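Local coordinates for magnesium and cobalt efflux protein CorC (Neisseria meningitidis, PDB 2PLI), which probably takes part in the transport of magnesium and cobalt ions, represented here by its transporter-associated domain, at residues 45-48 with 49-52. Sequence-based numbering, arbitrary orientation.
Sequences DTIG and GLVI. With ZN (zinc ion), chain E.
Thr-46 meets Gly-49 and Leu-50 where the chain, extended at Thr-46, enters the first turn of helix 47-55. Three i+4 to i backbone bonds open the helix: Leu-50 N donates to Thr-46 O at 2.9 Å, Val-51 N to Ile-47 O, and Ile-52 N to Gly-48 O at 3.0 Å. The amide of Gly-49, in the first turn, donates to the Thr-46 side chain: Gly-49 N reaches OG1 at 3.1 Å and nearly straight (163°). With chi1 at 69°, OG1 sits between the backbone N and carbonyl carbon of Thr-46 and faces the first turn. This is a classic threonine N-cap, and OG1 also has a weak hydrogen bond to Ala-24 O. Asp-45, just ahead of the cap, points its CB away from 49-52, and its carboxylate binds a zinc ion. Asp-45 OD1 binds the zinc at 2.2 Å, while OD2 of the same carboxylate stays back at 3.0 Å; a water, Glu-29 and His-23 of a second subunit share the ion, so the loop leading into this helix takes part in a metal bridge between chains. In the domain, helix 47-55 packs on strand 82-89 of the antiparallel sheet and beside helix 28-35. Its buried face starts with Ile-47 and Leu-50, whose side chains cross at an angle with CD1 of Ile-47 4.1 Å from CD2 of Leu-50; Ile-31 and Leu-85 lie against the first, Ile-28 and Tyr-39 against the second. One turn on from Ile-47, Val-51 lays CG2 3.4 Å from Ile-47 O and also touches Leu-85. Ile-52 CG1, anti to its own carbonyl carbon (chi1 -70°), runs back alongside Gly-48 O at 3.3 Å, and the side chain packs on Leu-82 and Pro-59.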
# COMPACT_ATOMS: atom_id res chain seq x y z
N ASP A 45 -10.78 10.72 -8.07
CA ASP A 45 -10.44 9.80 -6.99
C ASP A 45 -9.05 9.16 -7.06
O ASP A 45 -8.56 8.56 -6.08
CB ASP A 45 -11.42 8.68 -6.99
CG ASP A 45 -11.32 7.90 -5.76
OD1 ASP A 45 -11.16 8.55 -4.66
OD2 ASP A 45 -11.33 6.65 -5.86
N THR A 46 -8.44 9.29 -8.23
CA THR A 46 -7.11 8.73 -8.49
C THR A 46 -6.13 9.83 -8.93
O THR A 46 -6.51 10.94 -9.35
CB THR A 46 -7.13 7.67 -9.60
OG1 THR A 46 -7.41 8.30 -10.88
CG2 THR A 46 -8.14 6.54 -9.33
N ILE A 47 -4.85 9.49 -8.88
CA ILE A 47 -3.84 10.49 -9.23
C ILE A 47 -3.93 10.82 -10.73
O ILE A 47 -3.75 11.96 -11.11
CB ILE A 47 -2.45 10.04 -8.79
CG1 ILE A 47 -1.41 11.15 -8.96
CG2 ILE A 47 -2.04 8.76 -9.52
CD1 ILE A 47 -1.73 12.48 -8.27
N GLY A 48 -4.21 9.82 -11.57
CA GLY A 48 -4.43 10.07 -13.00
C GLY A 48 -5.58 11.04 -13.22
O GLY A 48 -5.51 11.96 -14.05
N GLY A 49 -6.68 10.82 -12.50
CA GLY A 49 -7.81 11.74 -12.53
C GLY A 49 -7.47 13.15 -12.12
O GLY A 49 -7.95 14.12 -12.74
N LEU A 50 -6.64 13.29 -11.09
CA LEU A 50 -6.21 14.58 -10.64
C LEU A 50 -5.32 15.29 -11.67
O LEU A 50 -5.48 16.49 -11.92
CB LEU A 50 -5.50 14.44 -9.30
CG LEU A 50 -5.27 15.73 -8.54
CD1 LEU A 50 -6.57 16.34 -8.02
CD2 LEU A 50 -4.37 15.44 -7.38
N VAL A 51 -4.40 14.55 -12.28
CA VAL A 51 -3.59 15.11 -13.37
C VAL A 51 -4.45 15.58 -14.51
O VAL A 51 -4.24 16.66 -15.04
CB VAL A 51 -2.56 14.10 -13.82
CG1 VAL A 51 -1.92 14.53 -15.11
CG2 VAL A 51 -1.48 13.95 -12.69
N ILE A 52 -5.43 14.79 -14.91
CA ILE A 52 -6.32 15.16 -16.01
C ILE A 52 -7.11 16.43 -15.62
O ILE A 52 -7.30 17.32 -16.47
CB ILE A 52 -7.23 13.99 -16.37
CG1 ILE A 52 -6.45 12.85 -17.05
CG2 ILE A 52 -8.37 14.41 -17.28
CD1 ILE A 52 -7.23 11.54 -17.19
ZN ZN E . -11.15 7.10 -2.94
O HOH W 1 -10.57 5.38 -1.85